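Local structure of hypothetical protein SpyM3_0169 (1PG6) at residues 42-55 with 82-96. The protein is of unknown function but belongs to the AIM24 family, related to the cupins, and binds calcium ions in this crystal form. Sequence-based numbering, arbitrary orientation.
Sequences SMVYHTENVTLNTK and ITQAMSNGDGKLALA. With CA (calcium ion), chain C.
Two strand-turn-strand arches, 43-46/50-53 and 82-87/91-95, stack and pair antiparallel, strand by strand, at one end of a beta fold consistent with the cupin clan, each giving one strand to each of two facing sheets. In one sheet 43-46 runs along 91-95 as an outermost strand; in the other 50-53 edges 82-87, whose far side bonds to strand 35-39. A classic beta bulge sets Val44 and Tyr45 opposite the single residue Ala94: Val44 N gives to Ala94 O (2.8 Å), and Ala94 N to Tyr45 O. The Tyr45 ring, with CG set between the backbone N and carbonyl carbon (chi1 64°), lays one face over Ala94 CB, a CH-pi contact 3.7 Å from the centroid. Between the sheets, selenomethionine Met43 bends at chi2 and chi3, crossing Leu93 at about a right angle, Met43 CE 3.6 Å from Leu93 CD1. Its carbonyl O, with that of Gly41, binds calcium. At the turn, the Lys92 N-H bonds almost straight to Thr47 OG1 (N-H...O 171°), while Thr47 O takes His46 ND1 and Val50 N from opposite faces of its plane. On the outer face of 50-53, selenomethionine Met86 brings CE to 3.4 Å from Asn53 CB. Farther along, Lys55 NZ bonds to Ser79 O and, at 2.7 Å, to Ile82 O.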
loop_
_atom_site.group_PDB
_atom_site.type_symbol
_atom_site.label_atom_id
_atom_site.label_comp_id
_atom_site.label_asym_id
_atom_site.label_seq_id
_atom_site.Cartn_x
_atom_site.Cartn_y
_atom_site.Cartn_z
ATOM N N SER A 42 2.152 10.993 4.219
ATOM C CA SER A 42 1.621 11.379 2.908
ATOM C C SER A 42 0.824 12.677 2.889
ATOM O O SER A 42 0.497 13.199 1.823
ATOM C CB SER A 42 0.770 10.246 2.312
ATOM O OG SER A 42 -0.389 9.999 3.091
HETATM N N MSE A 43 0.516 13.218 4.062
HETATM C CA MSE A 43 -0.243 14.466 4.129
HETATM C C MSE A 43 0.501 15.645 3.485
HETATM O O MSE A 43 1.680 15.828 3.722
HETATM C CB MSE A 43 -0.533 14.801 5.594
HETATM C CG MSE A 43 -1.327 16.068 5.777
HETATM SE SE MSE A 43 -3.138 15.820 5.223
HETATM C CE MSE A 43 -3.767 15.019 6.873
ATOM N N VAL A 44 -0.180 16.442 2.668
ATOM C CA VAL A 44 0.452 17.612 2.058
ATOM C C VAL A 44 -0.134 18.836 2.748
ATOM O O VAL A 44 0.581 19.773 3.102
ATOM C CB VAL A 44 0.172 17.696 0.548
ATOM C CG1 VAL A 44 0.801 18.955 -0.036
ATOM C CG2 VAL A 44 0.732 16.452 -0.136
ATOM N N TYR A 45 -1.448 18.810 2.938
ATOM C CA TYR A 45 -2.151 19.882 3.622
ATOM C C TYR A 45 -3.566 19.443 3.965
ATOM O O TYR A 45 -4.076 18.461 3.425
ATOM C CB TYR A 45 -2.171 21.171 2.784
ATOM C CG TYR A 45 -2.917 21.109 1.469
ATOM C CD1 TYR A 45 -2.231 20.949 0.263
ATOM C CD2 TYR A 45 -4.303 21.260 1.424
ATOM C CE1 TYR A 45 -2.905 20.947 -0.960
ATOM C CE2 TYR A 45 -4.987 21.257 0.206
ATOM C CZ TYR A 45 -4.283 21.102 -0.978
ATOM O OH TYR A 45 -4.955 21.106 -2.184
ATOM N N HIS A 46 -4.197 20.163 4.883
ATOM C CA HIS A 46 -5.549 19.825 5.290
ATOM C C HIS A 46 -6.209 21.020 5.957
ATOM O O HIS A 46 -5.524 21.899 6.479
ATOM C CB HIS A 46 -5.515 18.630 6.246
ATOM C CG HIS A 46 -4.787 18.897 7.529
ATOM N ND1 HIS A 46 -5.373 19.549 8.593
ATOM C CD2 HIS A 46 -3.521 18.614 7.911
ATOM C CE1 HIS A 46 -4.497 19.655 9.577
ATOM N NE2 HIS A 46 -3.365 19.096 9.189
ATOM N N THR A 47 -7.536 21.059 5.929
ATOM C CA THR A 47 -8.259 22.160 6.549
ATOM C C THR A 47 -8.159 22.047 8.064
ATOM O O THR A 47 -7.886 20.974 8.602
ATOM C CB THR A 47 -9.739 22.174 6.119
ATOM O OG1 THR A 47 -10.299 20.867 6.278
ATOM C CG2 THR A 47 -9.865 22.610 4.667
ATOM N N GLU A 48 -8.380 23.165 8.748
ATOM C CA GLU A 48 -8.294 23.223 10.203
ATOM C C GLU A 48 -9.150 22.194 10.939
ATOM O O GLU A 48 -8.729 21.652 11.961
ATOM C CB GLU A 48 -8.664 24.629 10.685
ATOM C CG GLU A 48 -8.477 24.853 12.180
ATOM C CD GLU A 48 -7.022 24.755 12.613
ATOM O OE1 GLU A 48 -6.443 23.652 12.523
ATOM O OE2 GLU A 48 -6.460 25.787 13.041
ATOM N N ASN A 49 -10.347 21.923 10.427
ATOM C CA ASN A 49 -11.243 20.970 11.076
ATOM C C ASN A 49 -10.866 19.509 10.855
ATOM O O ASN A 49 -11.618 18.607 11.222
ATOM C CB ASN A 49 -12.689 21.208 10.626
ATOM C CG ASN A 49 -12.855 21.142 9.121
ATOM O OD1 ASN A 49 -13.954 21.333 8.599
ATOM N ND2 ASN A 49 -11.764 20.878 8.415
ATOM N N VAL A 50 -9.702 19.277 10.255
ATOM C CA VAL A 50 -9.232 17.917 10.013
ATOM C C VAL A 50 -8.060 17.626 10.942
ATOM O O VAL A 50 -7.048 18.325 10.915
ATOM C CB VAL A 50 -8.775 17.723 8.551
ATOM C CG1 VAL A 50 -8.166 16.337 8.378
ATOM C CG2 VAL A 50 -9.955 17.897 7.610
ATOM N N THR A 51 -8.208 16.597 11.768
ATOM C CA THR A 51 -7.165 16.222 12.714
ATOM C C THR A 51 -6.494 14.903 12.343
ATOM O O THR A 51 -7.154 13.955 11.918
ATOM C CB THR A 51 -7.733 16.098 14.142
ATOM O OG1 THR A 51 -6.702 15.652 15.030
ATOM C CG2 THR A 51 -8.883 15.109 14.172
ATOM N N LEU A 52 -5.177 14.855 12.510
ATOM C CA LEU A 52 -4.400 13.662 12.201
ATOM C C LEU A 52 -4.084 12.904 13.484
ATOM O O LEU A 52 -3.416 13.430 14.375
ATOM C CB LEU A 52 -3.098 14.052 11.498
ATOM C CG LEU A 52 -2.160 12.915 11.083
ATOM C CD1 LEU A 52 -2.854 12.018 10.066
ATOM C CD2 LEU A 52 -0.884 13.497 10.493
ATOM N N ASN A 53 -4.564 11.669 13.576
ATOM C CA ASN A 53 -4.325 10.846 14.755
ATOM C C ASN A 53 -3.422 9.653 14.444
ATOM O O ASN A 53 -3.503 9.066 13.365
ATOM C CB ASN A 53 -5.654 10.344 15.320
ATOM C CG ASN A 53 -5.476 9.517 16.578
ATOM O OD1 ASN A 53 -4.918 9.987 17.570
ATOM N ND2 ASN A 53 -5.952 8.278 16.542
ATOM N N THR A 54 -2.562 9.307 15.397
ATOM C CA THR A 54 -1.646 8.182 15.244
ATOM C C THR A 54 -1.719 7.322 16.501
ATOM O O THR A 54 -2.429 7.661 17.448
ATOM C CB THR A 54 -0.188 8.655 15.066
ATOM O OG1 THR A 54 0.314 9.146 16.316
ATOM C CG2 THR A 54 -0.112 9.768 14.033
ATOM N N LYS A 55 -0.989 6.211 16.512
ATOM C CA LYS A 55 -0.992 5.332 17.677
ATOM C C LYS A 55 -0.027 5.820 18.752
ATOM O O LYS A 55 0.077 5.214 19.819
ATOM C CB LYS A 55 -0.621 3.899 17.285
ATOM C CG LYS A 55 -1.668 3.161 16.467
ATOM C CD LYS A 55 -1.572 3.503 14.995
ATOM C CE LYS A 55 -2.388 2.531 14.157
ATOM N NZ LYS A 55 -2.170 2.740 12.699
ATOM N N ILE A 82 0.748 3.686 9.297
ATOM C CA ILE A 82 -0.538 4.119 8.778
ATOM C C ILE A 82 -1.189 5.014 9.827
ATOM O O ILE A 82 -1.319 4.629 10.990
ATOM C CB ILE A 82 -1.471 2.928 8.480
ATOM C CG1 ILE A 82 -0.874 2.070 7.360
ATOM C CG2 ILE A 82 -2.851 3.437 8.081
ATOM C CD1 ILE A 82 -1.720 0.864 6.983
ATOM N N THR A 83 -1.571 6.216 9.414
ATOM C CA THR A 83 -2.215 7.159 10.315
ATOM C C THR A 83 -3.654 7.362 9.875
ATOM O O THR A 83 -4.065 6.876 8.819
ATOM C CB THR A 83 -1.477 8.515 10.327
ATOM O OG1 THR A 83 -1.427 9.049 9.000
ATOM C CG2 THR A 83 -0.060 8.337 10.842
ATOM N N GLN A 84 -4.434 8.068 10.682
ATOM C CA GLN A 84 -5.825 8.295 10.325
ATOM C C GLN A 84 -6.217 9.749 10.506
ATOM O O GLN A 84 -5.895 10.371 11.516
ATOM C CB GLN A 84 -6.733 7.384 11.155
ATOM C CG GLN A 84 -8.183 7.361 10.687
ATOM C CD GLN A 84 -8.928 6.119 11.151
ATOM O OE1 GLN A 84 -9.018 5.843 12.347
ATOM N NE2 GLN A 84 -9.468 5.365 10.200
ATOM N N ALA A 85 -6.907 10.284 9.507
ATOM C CA ALA A 85 -7.359 11.665 9.536
ATOM C C ALA A 85 -8.858 11.688 9.805
ATOM O O ALA A 85 -9.617 10.951 9.177
ATOM C CB ALA A 85 -7.055 12.339 8.206
HETATM N N MSE A 86 -9.274 12.517 10.760
HETATM C CA MSE A 86 -10.687 12.647 11.112
HETATM C C MSE A 86 -11.173 14.060 10.823
HETATM O O MSE A 86 -10.437 15.028 11.007
HETATM C CB MSE A 86 -10.914 12.326 12.593
HETATM C CG MSE A 86 -10.977 10.844 12.915
HETATM SE SE MSE A 86 -9.274 9.952 12.842
HETATM C CE MSE A 86 -8.984 9.731 14.743
ATOM N N SER A 87 -12.421 14.174 10.382
ATOM C CA SER A 87 -12.996 15.471 10.055
ATOM C C SER A 87 -14.163 15.853 10.961
ATOM O O SER A 87 -15.045 15.040 11.240
ATOM C CB SER A 87 -13.462 15.477 8.596
ATOM O OG SER A 87 -13.912 16.759 8.202
ATOM N N ASN A 88 -14.146 17.101 11.418
ATOM C CA ASN A 88 -15.196 17.643 12.272
ATOM C C ASN A 88 -15.915 18.656 11.387
ATOM O O ASN A 88 -15.554 19.832 11.350
ATOM C CB ASN A 88 -14.578 18.333 13.492
ATOM C CG ASN A 88 -15.603 18.668 14.560
ATOM O OD1 ASN A 88 -15.248 19.051 15.675
ATOM N ND2 ASN A 88 -16.879 18.526 14.226
ATOM N N GLY A 89 -16.928 18.182 10.669
ATOM C CA GLY A 89 -17.661 19.031 9.748
ATOM C C GLY A 89 -17.110 18.708 8.371
ATOM O O GLY A 89 -16.408 17.708 8.223
ATOM N N ASP A 90 -17.410 19.521 7.364
ATOM C CA ASP A 90 -16.886 19.260 6.026
ATOM C C ASP A 90 -15.418 19.665 5.980
ATOM O O ASP A 90 -15.080 20.821 6.225
ATOM C CB ASP A 90 -17.673 20.039 4.966
ATOM C CG ASP A 90 -19.086 19.517 4.785
ATOM O OD1 ASP A 90 -19.251 18.297 4.565
ATOM O OD2 ASP A 90 -20.032 20.327 4.856
ATOM N N GLY A 91 -14.545 18.709 5.674
ATOM C CA GLY A 91 -13.127 19.010 5.623
ATOM C C GLY A 91 -12.430 18.534 4.363
ATOM O O GLY A 91 -12.978 17.740 3.600
ATOM N N LYS A 92 -11.210 19.017 4.155
ATOM C CA LYS A 92 -10.435 18.649 2.981
ATOM C C LYS A 92 -8.980 18.370 3.326
ATOM O O LYS A 92 -8.441 18.904 4.293
ATOM C CB LYS A 92 -10.481 19.774 1.943
ATOM C CG LYS A 92 -11.868 20.142 1.451
ATOM C CD LYS A 92 -11.795 21.285 0.450
ATOM C CE LYS A 92 -13.179 21.725 -0.004
ATOM N NZ LYS A 92 -13.100 22.841 -0.990
ATOM N N LEU A 93 -8.345 17.516 2.535
ATOM C CA LEU A 93 -6.939 17.222 2.744
ATOM C C LEU A 93 -6.382 16.719 1.426
ATOM O O LEU A 93 -7.129 16.280 0.552
ATOM C CB LEU A 93 -6.732 16.181 3.849
ATOM C CG LEU A 93 -7.111 14.718 3.636
ATOM C CD1 LEU A 93 -6.309 13.850 4.601
ATOM C CD2 LEU A 93 -8.603 14.517 3.842
ATOM N N ALA A 94 -5.069 16.807 1.275
ATOM C CA ALA A 94 -4.420 16.360 0.053
ATOM C C ALA A 94 -3.267 15.456 0.446
ATOM O O ALA A 94 -2.546 15.747 1.398
ATOM C CB ALA A 94 -3.907 17.565 -0.742
ATOM N N LEU A 95 -3.112 14.360 -0.287
ATOM C CA LEU A 95 -2.052 13.395 -0.022
ATOM C C LEU A 95 -1.131 13.260 -1.216
ATOM O O LEU A 95 -1.537 13.483 -2.358
ATOM C CB LEU A 95 -2.638 12.010 0.253
ATOM C CG LEU A 95 -3.704 11.861 1.332
ATOM C CD1 LEU A 95 -4.124 10.388 1.429
ATOM C CD2 LEU A 95 -3.154 12.369 2.651
ATOM N N ALA A 96 0.109 12.874 -0.940
ATOM C CA ALA A 96 1.097 12.659 -1.982
ATOM C C ALA A 96 1.795 11.331 -1.712
ATOM O O ALA A 96 2.189 11.054 -0.579
ATOM C CB ALA A 96 2.123 13.791 -1.973
HETATM CA CA CA C . 3.880 14.960 4.416
HETATM O O HOH W 1 6.063 14.442 5.590
#